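Local coordinates for protein botulinum neurotoxin type G (Clostridium botulinum, PDB 3MPP) that attaches botulinum neurotoxin to the host cell surface as its receptor-binding domain, so that the protease light chain can be delivered into the host cytosol, at residues Asn70-Thr75 and Trp143-Ile148; Asn157-Gly162 and Leu208-Val213; Ser319-Val324 and Phe346-Gln351; Leu335-Ile340 and Asn395-Ser400. The protein carries 4 engineered substitutions. One frame throughout, in Å; residues are numbered along the deposited sequence. Where two conformers were deposited one is given.

Contact 1 (Asn70-Thr75 and Trp143-Ile148); sequences NFWVRT and WFSITI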
# COMPACT_ATOMS: atom_id res chain seq x y z
N ASN A 70 5.01 13.86 -9.75
CA ASN A 70 4.41 13.15 -8.62
C ASN A 70 3.47 12.06 -9.13
O ASN A 70 2.68 12.29 -10.05
CB ASN A 70 3.66 14.13 -7.70
CG ASN A 70 2.78 13.43 -6.65
OD1 ASN A 70 3.26 12.65 -5.81
ND2 ASN A 70 1.49 13.75 -6.67
N PHE A 71 3.61 10.87 -8.56
CA PHE A 71 2.71 9.77 -8.86
C PHE A 71 2.93 8.68 -7.83
O PHE A 71 3.93 8.69 -7.10
CB PHE A 71 2.93 9.23 -10.28
CG PHE A 71 4.29 8.64 -10.49
CD1 PHE A 71 4.51 7.28 -10.32
CD2 PHE A 71 5.35 9.44 -10.87
CE1 PHE A 71 5.77 6.73 -10.52
CE2 PHE A 71 6.61 8.90 -11.07
CZ PHE A 71 6.82 7.54 -10.89
N TRP A 72 1.99 7.75 -7.75
CA TRP A 72 2.14 6.60 -6.87
C TRP A 72 2.36 5.41 -7.77
O TRP A 72 1.87 5.40 -8.90
CB TRP A 72 0.88 6.39 -6.04
CG TRP A 72 0.56 7.48 -5.07
CD1 TRP A 72 0.39 8.82 -5.34
CD2 TRP A 72 0.32 7.33 -3.66
NE1 TRP A 72 0.07 9.50 -4.19
CE2 TRP A 72 0.02 8.61 -3.14
CE3 TRP A 72 0.34 6.23 -2.79
CZ2 TRP A 72 -0.25 8.82 -1.79
CZ3 TRP A 72 0.05 6.45 -1.44
CH2 TRP A 72 -0.23 7.73 -0.96
N VAL A 73 3.10 4.43 -7.28
CA VAL A 73 3.43 3.25 -8.08
C VAL A 73 3.24 1.98 -7.24
O VAL A 73 3.42 2.01 -6.02
CB VAL A 73 4.89 3.34 -8.61
CG1 VAL A 73 5.89 3.33 -7.46
CG2 VAL A 73 5.18 2.22 -9.60
N ARG A 74 2.86 0.89 -7.89
CA ARG A 74 2.79 -0.43 -7.26
C ARG A 74 3.51 -1.41 -8.15
O ARG A 74 3.07 -1.66 -9.27
CB ARG A 74 1.34 -0.93 -7.16
CG ARG A 74 0.62 -0.68 -5.89
CD ARG A 74 -0.63 -1.55 -5.85
NE ARG A 74 -0.28 -2.86 -5.37
CZ ARG A 74 -1.00 -3.97 -5.52
NH1 ARG A 74 -2.16 -3.99 -6.18
NH2 ARG A 74 -0.54 -5.08 -5.01
N THR A 75 4.61 -1.98 -7.67
CA THR A 75 5.37 -2.92 -8.48
C THR A 75 5.42 -4.28 -7.78
O THR A 75 5.57 -4.34 -6.56
CB THR A 75 6.80 -2.36 -8.76
OG1 THR A 75 7.61 -3.38 -9.34
CG2 THR A 75 7.45 -1.87 -7.49
N TRP A 143 1.30 0.16 -2.85
CA TRP A 143 1.23 1.53 -3.32
C TRP A 143 2.14 2.41 -2.48
O TRP A 143 2.09 2.38 -1.26
CB TRP A 143 -0.19 2.08 -3.22
CG TRP A 143 -1.09 1.60 -4.29
CD1 TRP A 143 -2.16 0.76 -4.14
CD2 TRP A 143 -1.04 1.93 -5.68
NE1 TRP A 143 -2.77 0.55 -5.35
CE2 TRP A 143 -2.10 1.25 -6.32
CE3 TRP A 143 -0.19 2.73 -6.46
CZ2 TRP A 143 -2.34 1.35 -7.69
CZ3 TRP A 143 -0.42 2.82 -7.82
CH2 TRP A 143 -1.49 2.14 -8.42
N PHE A 144 2.98 3.20 -3.14
CA PHE A 144 3.71 4.24 -2.43
C PHE A 144 3.88 5.46 -3.31
O PHE A 144 3.88 5.35 -4.53
CB PHE A 144 5.03 3.75 -1.83
CG PHE A 144 6.09 3.39 -2.84
CD1 PHE A 144 6.95 4.36 -3.34
CD2 PHE A 144 6.28 2.07 -3.24
CE1 PHE A 144 7.95 4.03 -4.25
CE2 PHE A 144 7.27 1.74 -4.13
CZ PHE A 144 8.11 2.73 -4.64
N SER A 145 3.96 6.62 -2.67
CA SER A 145 3.99 7.89 -3.37
C SER A 145 5.42 8.28 -3.67
O SER A 145 6.30 8.12 -2.82
CB SER A 145 3.34 8.98 -2.52
OG SER A 145 3.51 10.27 -3.11
N ILE A 146 5.66 8.81 -4.86
CA ILE A 146 6.98 9.35 -5.16
C ILE A 146 6.82 10.75 -5.72
O ILE A 146 5.88 11.04 -6.45
CB ILE A 146 7.79 8.45 -6.12
CG1 ILE A 146 9.15 9.09 -6.40
CG2 ILE A 146 7.03 8.22 -7.40
CD1 ILE A 146 10.17 8.13 -7.00
N THR A 147 7.75 11.62 -5.34
CA THR A 147 7.78 12.98 -5.83
C THR A 147 9.22 13.32 -6.17
O THR A 147 10.12 13.19 -5.34
CB THR A 147 7.26 14.00 -4.79
OG1 THR A 147 5.92 13.66 -4.41
CG2 THR A 147 7.27 15.41 -5.37
N ILE A 148 9.43 13.74 -7.41
CA ILE A 148 10.74 14.17 -7.86
C ILE A 148 10.68 15.66 -8.16
O ILE A 148 9.82 16.10 -8.92
CB ILE A 148 11.18 13.45 -9.15
CG1 ILE A 148 11.19 11.93 -8.95
CG2 ILE A 148 12.55 13.92 -9.57
CD1 ILE A 148 9.92 11.25 -9.42

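Contact 2 (Asn157-Gly162 and Leu208-Val213); sequences NIYING and LNATEV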
# COMPACT_ATOMS: atom_id res chain seq x y z
N ASN A 157 15.69 16.22 -6.23
CA ASN A 157 15.26 15.59 -4.98
C ASN A 157 14.24 14.49 -5.23
O ASN A 157 13.35 14.64 -6.07
CB ASN A 157 14.63 16.63 -4.05
CG ASN A 157 15.52 17.85 -3.84
OD1 ASN A 157 15.85 18.56 -4.79
ND2 ASN A 157 15.88 18.11 -2.60
N ILE A 158 14.35 13.40 -4.47
CA ILE A 158 13.34 12.35 -4.49
C ILE A 158 12.69 12.27 -3.13
O ILE A 158 13.36 12.07 -2.11
CB ILE A 158 13.93 10.97 -4.83
CG1 ILE A 158 14.49 10.95 -6.24
CG2 ILE A 158 12.85 9.89 -4.69
CD1 ILE A 158 14.83 9.56 -6.71
N TYR A 159 11.37 12.44 -3.12
CA TYR A 159 10.59 12.26 -1.92
C TYR A 159 9.84 10.94 -2.03
O TYR A 159 9.31 10.63 -3.09
CB TYR A 159 9.58 13.39 -1.79
CG TYR A 159 10.20 14.74 -1.61
CD1 TYR A 159 10.26 15.33 -0.35
CD2 TYR A 159 10.72 15.44 -2.69
CE1 TYR A 159 10.83 16.58 -0.18
CE2 TYR A 159 11.29 16.69 -2.53
CZ TYR A 159 11.34 17.25 -1.27
OH TYR A 159 11.91 18.49 -1.10
N ILE A 160 9.77 10.19 -0.94
CA ILE A 160 8.99 8.96 -0.92
C ILE A 160 7.98 9.03 0.21
O ILE A 160 8.34 9.26 1.38
CB ILE A 160 9.88 7.72 -0.72
CG1 ILE A 160 10.85 7.58 -1.91
CG2 ILE A 160 9.02 6.46 -0.55
CD1 ILE A 160 10.18 7.14 -3.20
N ASN A 161 6.71 8.84 -0.13
CA ASN A 161 5.64 8.95 0.86
C ASN A 161 5.75 10.26 1.64
O ASN A 161 5.66 10.29 2.87
CB ASN A 161 5.61 7.73 1.78
CG ASN A 161 4.97 6.50 1.11
OD1 ASN A 161 4.26 6.62 0.11
ND2 ASN A 161 5.22 5.33 1.67
N GLY A 162 5.96 11.34 0.90
CA GLY A 162 5.97 12.67 1.48
C GLY A 162 7.26 13.10 2.15
O GLY A 162 7.39 14.25 2.58
N LEU A 208 8.30 21.94 -6.10
CA LEU A 208 7.56 21.92 -4.85
C LEU A 208 8.55 21.76 -3.70
O LEU A 208 9.49 20.98 -3.79
CB LEU A 208 6.55 20.76 -4.82
CG LEU A 208 5.40 20.79 -5.83
CD1 LEU A 208 4.52 19.56 -5.69
CD2 LEU A 208 4.57 22.06 -5.68
N ASN A 209 8.33 22.52 -2.62
CA ASN A 209 9.18 22.41 -1.44
C ASN A 209 8.73 21.30 -0.50
O ASN A 209 7.62 20.78 -0.62
CB ASN A 209 9.27 23.75 -0.70
CG ASN A 209 7.90 24.29 -0.28
OD1 ASN A 209 7.03 23.54 0.16
ND2 ASN A 209 7.72 25.60 -0.40
N ALA A 210 9.60 20.93 0.44
CA ALA A 210 9.34 19.84 1.38
C ALA A 210 7.98 19.94 2.08
O ALA A 210 7.35 18.93 2.35
CB ALA A 210 10.47 19.73 2.39
N THR A 211 7.54 21.15 2.39
CA THR A 211 6.25 21.33 3.05
C THR A 211 5.11 21.03 2.10
O THR A 211 4.13 20.38 2.46
CB THR A 211 6.07 22.76 3.60
OG1 THR A 211 7.07 23.02 4.59
CG2 THR A 211 4.69 22.92 4.21
N GLU A 212 5.25 21.51 0.86
CA GLU A 212 4.25 21.29 -0.18
C GLU A 212 4.11 19.80 -0.51
O GLU A 212 3.01 19.32 -0.81
CB GLU A 212 4.67 22.06 -1.44
CG GLU A 212 3.58 22.92 -2.06
CD GLU A 212 4.15 24.11 -2.82
OE1 GLU A 212 5.34 24.07 -3.21
OE2 GLU A 212 3.41 25.10 -3.01
N VAL A 213 5.22 19.08 -0.46
CA VAL A 213 5.21 17.67 -0.81
C VAL A 213 4.47 16.85 0.25
O VAL A 213 3.62 16.01 -0.08
CB VAL A 213 6.63 17.12 -1.02
CG1 VAL A 213 6.60 15.60 -1.21
CG2 VAL A 213 7.30 17.81 -2.22
O HOH W 1 12.08 20.06 -3.22
O HOH W 2 8.66 16.65 2.64

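Contact 3 (Ser319-Val324 and Phe346-Gln351); sequences SYRVYV and FYDVLQ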
# COMPACT_ATOMS: atom_id res chain seq x y z
N SER A 319 -19.04 -21.76 9.05
CA SER A 319 -18.56 -20.42 9.28
C SER A 319 -18.34 -20.22 10.76
O SER A 319 -19.15 -20.66 11.59
CB SER A 319 -19.58 -19.41 8.76
OG SER A 319 -19.16 -18.09 9.02
N TYR A 320 -17.23 -19.57 11.09
CA TYR A 320 -16.97 -19.12 12.45
C TYR A 320 -17.01 -17.61 12.42
O TYR A 320 -17.07 -17.00 11.36
CB TYR A 320 -15.61 -19.58 12.95
CG TYR A 320 -15.59 -20.98 13.53
CD1 TYR A 320 -15.15 -21.22 14.82
CD2 TYR A 320 -16.03 -22.06 12.78
CE1 TYR A 320 -15.12 -22.51 15.35
CE2 TYR A 320 -16.02 -23.34 13.30
CZ TYR A 320 -15.57 -23.56 14.59
OH TYR A 320 -15.55 -24.84 15.10
N ARG A 321 -16.97 -17.00 13.60
CA ARG A 321 -17.05 -15.55 13.69
C ARG A 321 -16.36 -15.15 14.96
O ARG A 321 -16.25 -15.95 15.89
CB ARG A 321 -18.52 -15.11 13.72
CG ARG A 321 -18.72 -13.62 14.00
CD ARG A 321 -20.16 -13.21 13.77
NE ARG A 321 -20.50 -13.34 12.36
CZ ARG A 321 -21.72 -13.16 11.87
NH1 ARG A 321 -22.73 -12.85 12.68
NH2 ARG A 321 -21.93 -13.28 10.56
N VAL A 322 -15.89 -13.91 14.99
CA VAL A 322 -15.23 -13.38 16.17
C VAL A 322 -16.27 -12.86 17.15
O VAL A 322 -17.12 -12.07 16.78
CB VAL A 322 -14.25 -12.24 15.80
CG1 VAL A 322 -13.61 -11.67 17.05
CG2 VAL A 322 -13.16 -12.74 14.80
N TYR A 323 -16.18 -13.31 18.40
CA TYR A 323 -17.08 -12.83 19.46
C TYR A 323 -16.34 -12.19 20.63
O TYR A 323 -15.26 -12.63 21.03
CB TYR A 323 -18.01 -13.94 19.98
CG TYR A 323 -19.05 -14.39 18.98
CD1 TYR A 323 -20.31 -13.81 18.95
CD2 TYR A 323 -18.76 -15.39 18.06
CE1 TYR A 323 -21.28 -14.24 18.04
CE2 TYR A 323 -19.71 -15.81 17.14
CZ TYR A 323 -20.96 -15.23 17.14
OH TYR A 323 -21.87 -15.65 16.21
N VAL A 324 -16.96 -11.16 21.19
CA VAL A 324 -16.45 -10.52 22.38
C VAL A 324 -17.23 -10.98 23.62
O VAL A 324 -18.46 -10.98 23.61
CB VAL A 324 -16.55 -9.00 22.24
CG1 VAL A 324 -16.26 -8.31 23.58
CG2 VAL A 324 -15.59 -8.52 21.17
N PHE A 346 -22.11 -13.26 24.55
CA PHE A 346 -21.11 -12.91 23.54
C PHE A 346 -21.71 -11.86 22.61
O PHE A 346 -22.93 -11.77 22.48
CB PHE A 346 -20.68 -14.13 22.75
CG PHE A 346 -20.23 -15.29 23.60
CD1 PHE A 346 -19.04 -15.23 24.32
CD2 PHE A 346 -20.98 -16.45 23.66
CE1 PHE A 346 -18.63 -16.30 25.11
CE2 PHE A 346 -20.57 -17.53 24.44
CZ PHE A 346 -19.39 -17.45 25.16
N TYR A 347 -20.85 -11.09 21.94
CA TYR A 347 -21.32 -10.05 21.05
C TYR A 347 -20.40 -9.95 19.84
O TYR A 347 -19.17 -9.98 19.98
CB TYR A 347 -21.34 -8.72 21.80
CG TYR A 347 -22.04 -7.58 21.09
CD1 TYR A 347 -23.31 -7.75 20.56
CD2 TYR A 347 -21.45 -6.32 20.98
CE1 TYR A 347 -23.98 -6.71 19.93
CE2 TYR A 347 -22.11 -5.27 20.36
CZ TYR A 347 -23.37 -5.48 19.83
OH TYR A 347 -24.05 -4.45 19.20
N ASP A 348 -20.98 -9.82 18.64
CA ASP A 348 -20.18 -9.89 17.42
C ASP A 348 -20.15 -8.60 16.60
O ASP A 348 -19.44 -8.52 15.60
CB ASP A 348 -20.63 -11.05 16.53
CG ASP A 348 -22.10 -10.94 16.11
OD1 ASP A 348 -22.83 -10.08 16.63
OD2 ASP A 348 -22.52 -11.74 15.27
N VAL A 349 -20.89 -7.60 17.04
CA VAL A 349 -20.93 -6.33 16.31
C VAL A 349 -19.71 -5.44 16.61
O VAL A 349 -19.51 -4.96 17.75
CB VAL A 349 -22.24 -5.58 16.59
CG1 VAL A 349 -22.26 -4.26 15.83
CG2 VAL A 349 -23.45 -6.47 16.23
N LEU A 350 -18.88 -5.24 15.59
CA LEU A 350 -17.64 -4.50 15.72
C LEU A 350 -17.66 -3.24 14.86
O LEU A 350 -18.53 -3.06 14.02
CB LEU A 350 -16.47 -5.37 15.24
CG LEU A 350 -16.42 -6.79 15.79
CD1 LEU A 350 -15.27 -7.58 15.14
CD2 LEU A 350 -16.31 -6.74 17.31
N GLN A 351 -16.66 -2.39 15.07
CA GLN A 351 -16.51 -1.18 14.28
C GLN A 351 -15.04 -1.01 13.90
O GLN A 351 -14.15 -1.09 14.75
CB GLN A 351 -16.98 0.05 15.06
CG GLN A 351 -18.41 -0.03 15.54
CD GLN A 351 -18.72 1.02 16.59
OE1 GLN A 351 -18.47 2.21 16.40
NE2 GLN A 351 -19.28 0.58 17.72
O HOH W 3 -17.60 -10.37 14.52
O HOH W 4 -24.29 -13.99 16.03

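Contact 4 (Leu335-Ile340 and Asn395-Ser400); sequences LFLAPI and NYFCIS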
# COMPACT_ATOMS: atom_id res chain seq x y z
N LEU A 335 -10.45 -13.14 22.70
CA LEU A 335 -11.59 -13.17 21.77
C LEU A 335 -12.03 -14.62 21.59
O LEU A 335 -11.19 -15.53 21.59
CB LEU A 335 -11.22 -12.55 20.41
CG LEU A 335 -11.00 -11.03 20.48
CD1 LEU A 335 -10.50 -10.45 19.15
CD2 LEU A 335 -12.32 -10.36 20.91
N PHE A 336 -13.34 -14.81 21.42
CA PHE A 336 -13.96 -16.13 21.31
C PHE A 336 -14.24 -16.41 19.84
O PHE A 336 -15.05 -15.73 19.23
CB PHE A 336 -15.27 -16.10 22.12
CG PHE A 336 -16.09 -17.40 22.07
CD1 PHE A 336 -15.49 -18.64 22.28
CD2 PHE A 336 -17.46 -17.34 21.87
CE1 PHE A 336 -16.26 -19.82 22.25
CE2 PHE A 336 -18.24 -18.52 21.85
CZ PHE A 336 -17.64 -19.75 22.04
N LEU A 337 -13.53 -17.38 19.26
CA LEU A 337 -13.70 -17.66 17.83
C LEU A 337 -14.60 -18.88 17.78
O LEU A 337 -14.18 -19.97 18.21
CB LEU A 337 -12.34 -17.92 17.14
CG LEU A 337 -11.25 -16.88 17.40
CD1 LEU A 337 -9.94 -17.18 16.63
CD2 LEU A 337 -11.76 -15.47 17.10
N ALA A 338 -15.84 -18.71 17.31
CA ALA A 338 -16.87 -19.75 17.47
C ALA A 338 -17.89 -19.84 16.32
O ALA A 338 -18.07 -18.89 15.56
CB ALA A 338 -17.60 -19.54 18.79
N PRO A 339 -18.56 -20.99 16.20
CA PRO A 339 -19.70 -21.07 15.28
C PRO A 339 -20.74 -20.01 15.62
O PRO A 339 -20.87 -19.60 16.78
CB PRO A 339 -20.29 -22.47 15.54
CG PRO A 339 -19.16 -23.26 16.19
CD PRO A 339 -18.34 -22.25 16.95
N ILE A 340 -21.48 -19.58 14.61
CA ILE A 340 -22.54 -18.59 14.79
C ILE A 340 -23.51 -19.02 15.89
O ILE A 340 -23.90 -20.19 15.97
CB ILE A 340 -23.34 -18.38 13.49
CG1 ILE A 340 -22.39 -18.14 12.32
CG2 ILE A 340 -24.32 -17.21 13.66
CD1 ILE A 340 -21.31 -17.10 12.60
N ASN A 395 0.54 -15.49 24.16
CA ASN A 395 -0.02 -14.27 23.59
C ASN A 395 -1.25 -14.62 22.76
O ASN A 395 -1.20 -15.50 21.92
CB ASN A 395 1.05 -13.55 22.74
CG ASN A 395 2.19 -13.02 23.58
OD1 ASN A 395 1.99 -12.70 24.75
ND2 ASN A 395 3.38 -12.93 23.01
N TYR A 396 -2.36 -13.93 23.03
CA TYR A 396 -3.64 -14.26 22.40
C TYR A 396 -4.27 -13.05 21.72
O TYR A 396 -4.12 -11.93 22.19
CB TYR A 396 -4.63 -14.79 23.44
CG TYR A 396 -4.29 -16.16 23.96
CD1 TYR A 396 -4.74 -17.30 23.30
CD2 TYR A 396 -3.51 -16.32 25.09
CE1 TYR A 396 -4.44 -18.56 23.77
CE2 TYR A 396 -3.21 -17.59 25.58
CZ TYR A 396 -3.67 -18.70 24.90
OH TYR A 396 -3.36 -19.96 25.37
N PHE A 397 -4.95 -13.32 20.60
CA PHE A 397 -5.88 -12.39 19.95
C PHE A 397 -6.91 -12.01 21.01
O PHE A 397 -7.63 -12.87 21.51
CB PHE A 397 -6.54 -13.16 18.80
CG PHE A 397 -7.33 -12.30 17.81
CD1 PHE A 397 -6.99 -10.98 17.54
CD2 PHE A 397 -8.40 -12.87 17.11
CE1 PHE A 397 -7.72 -10.22 16.60
CE2 PHE A 397 -9.13 -12.13 16.17
CZ PHE A 397 -8.78 -10.81 15.91
N CYS A 398 -6.97 -10.73 21.38
CA CYS A 398 -7.82 -10.33 22.50
C CYS A 398 -8.47 -8.98 22.23
O CYS A 398 -8.17 -8.33 21.23
CB CYS A 398 -6.98 -10.23 23.79
SG CYS A 398 -5.85 -8.81 23.80
N ILE A 399 -9.36 -8.58 23.13
CA ILE A 399 -9.84 -7.20 23.18
C ILE A 399 -9.41 -6.63 24.52
O ILE A 399 -9.48 -7.33 25.54
CB ILE A 399 -11.38 -7.13 22.98
CG1 ILE A 399 -11.87 -5.68 22.95
CG2 ILE A 399 -12.12 -7.94 24.04
CD1 ILE A 399 -13.29 -5.49 22.39
N SER A 400 -8.93 -5.38 24.53
CA SER A 400 -8.43 -4.78 25.77
C SER A 400 -8.75 -3.29 25.92
O SER A 400 -8.66 -2.53 24.96
CB SER A 400 -6.92 -5.00 25.88
OG SER A 400 -6.42 -4.45 27.08
O HOH W 5 -8.60 -15.36 20.90

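Contact 1 (Asn70-Thr75 and Trp143-Ile148)
Phe71 and Ile146 form the apolar centre of this contact, lying side by side and pointing the same way, with Ile146 CG2 over the middle of the Phe71 ring, 3.6 Å from the centroid and 13° off its normal. The two strands are antiparallel neighbours in the lectin-like beta sandwich of the N-terminal receptor-binding subdomain, a member of the concanavalin clan. On the same face of the sheet the roles are reversed: Val73 CG1 sits above the Phe144 ring, 3.9 Å from its centroid and offset toward the rim. Phe144 CG stands between the backbone N and the carbonyl carbon (chi1 68°), and its side chain lies beside that of Val73, pointing the same way. Ile112 and Trp114 of strand 111-117, in the second sheet of the sandwich, close over Ile146 and Ile148.

Four backbone hydrogen bonds join the hydrogen-bonded pairs Phe71-Ile146 and Val73-Phe144; the shortest runs from Ile146 N to Phe71 O at 2.8 Å. Between them, on the other face, the non-hydrogen-bonded pair Trp72-Ser145 places Ser145 CB over the centre of the indole, 3.4 Å from Trp72 CE2, while Trp72 NE1 bonds to Gln220.

Farther out, the aliphatic part of Arg74 crosses one face of the Trp143 ring at about a right angle. Its guanidinium reaches on to Asn141 O and a salt bridge with Asp426, and Trp143 NE1 bonds to Asn232. At the edge of the Trp143 indole, CZ3 lies 3.6 Å from Trp72 O.

Contact 2 (Asn157-Gly162 and Leu208-Val213)
Val213 presses both of its methyl groups against Tyr159, and this is the main apolar contact between strand 157-160 and the start of helix 210-220. CG2 stands over the centre of the phenol ring, 4.0 Å from the centroid and only 3° off the normal, a CH-pi contact. CG1, anti to the backbone N (chi1 173°), meets the root of the ring instead, 3.7 Å from Tyr159 CG, and also faces Gly162 CA at 4.0 Å. Near the hydroxyl end, Ala210 CB comes within 4.1 Å of Tyr159 CE1.

The helix thus packs on the outside of the sandwich, against the sheet face that carries Tyr159, in the stretch of chain where the N-terminal subdomain gives way to the C-terminal one. Its first turn is closed by a capping box: Asn209, at the N-cap, accepts from Glu212 N through OD1 at 2.8 Å, and Asn209 N makes a weak return bond to Glu212 OE1.

Polar links between the two segments pass through water. One molecule hydrogen-bonds to Tyr159 OH and donates to Leu208 O. A second donates to Gly162 O at 2.7 Å and to Ala210 O at 2.6 Å, tying the turn after the strand to the first turn of the helix. Gly162 adopts a positive phi (81°) in that turn, and Asn161 OD1 accepts from Ser145 N on the neighbouring strand.

Contact 3 (Ser319-Val324 and Phe346-Gln351)
Tyr323 and Asp348 lie side by side and point the same way, the planes of the phenol ring and the carboxylate only 7° from parallel, with Asp348 CB 3.6 Å from Tyr323 CE1. Arg321 comes to the same carboxylate obliquely, its guanidinium plane turned 40° from it; NH1 donates to OD2 at 2.8 Å in a salt bridge. Asp348 OD2 is thus gripped twice, by Arg321 NH1 and by a water that also hydrogen-bonds to Tyr323 OH. Phe346 instead crosses Tyr323 at about a right angle, touching Tyr323 CD1 through CB at 3.8 Å.

Val324 and Tyr347 form an antiparallel hydrogen-bonded pair, with Val324 N to Tyr347 O at 2.8 Å. Past it the chains diverge, and a second water donates to both Val322 O and Asp348 O, bridging the gap. Val324 CG2 and Leu350 CD2 meet loosely at 4.3 Å.

The contact belongs to the beta-trefoil of the C-terminal receptor-binding subdomain. Strand 320-325 is flanked there by strands 307-312 and 332-339, Phe346 stacks on Phe336, and Phe377 of strand 373-382 packs against Val322, Val324 and Leu350.

Contact 4 (Leu335-Ile340 and Asn395-Ser400)
Leu335 is the bump of this contact, and strand 395-400 supplies the hollow: the Phe397 ring forms one wall, Ile399 another, and the backbone of Cys398 the floor. The two methyls of the leucine fork between the walls. CD1 settles over the centre of the Phe397 ring, 3.5 Å from the centroid and 5° off the normal, nearly equidistant from all six ring carbons. CD2 goes the other way to Ile399 CB at 3.9 Å, the two side chains crossing at about a right angle. At the fork itself, CG rests on Cys398 C at 3.7 Å.

Phe397 CG lies anti to the backbone N (chi1 -168°), and chi2 of 31° turns the ring face to Leu335 CD1. Leu337 CD2 adds a looser touch at the edge of the ring, 4.2 Å from CD2 of Phe397. Around this pair Phe377 meets the same phenylalanine with the ring planes steeply inclined, and Trp420 also packs on it, all within the beta-trefoil of the C-terminal receptor-binding subdomain.

Strand 395-400 runs on into the proposed ganglioside-binding motif, which begins at Ser400; its OG bonds to Trp402 N, and Trp402 is the inferred ganglioside-binding residue.

The chemistry is mostly apolar, with one polar seam along its side. Phe397 O accepts from Leu335 N at 3.1 Å and also from a water, which donates to Leu335 O as well at 2.7 Å. Both carbonyls are therefore satisfied within a buried contact, and a direct bond and a water bridge together fix the backbones beside the leucine plug.

From the N terminus, contact 1 closes a loop of 67 residues within the N-terminal subdomain, pairing two strands of the sandwich. Contact 2 follows in series and closes 45 residues, bringing the helix after the sandwich back onto strand 156-160. These two touch, because strands 144-150 and 156-160 are sheet neighbours. Contacts 3 and 4 lie in the trefoil and cross: segment 335-340 falls inside the 21-residue loop of contact 3, while its partner, 395-400, comes well after it. Strands 320-325 and 332-339 join them directly, with centres 8 Å apart. The two pairs do not meet; contacts 1 and 3 are about 22 Å apart at their nearest atoms.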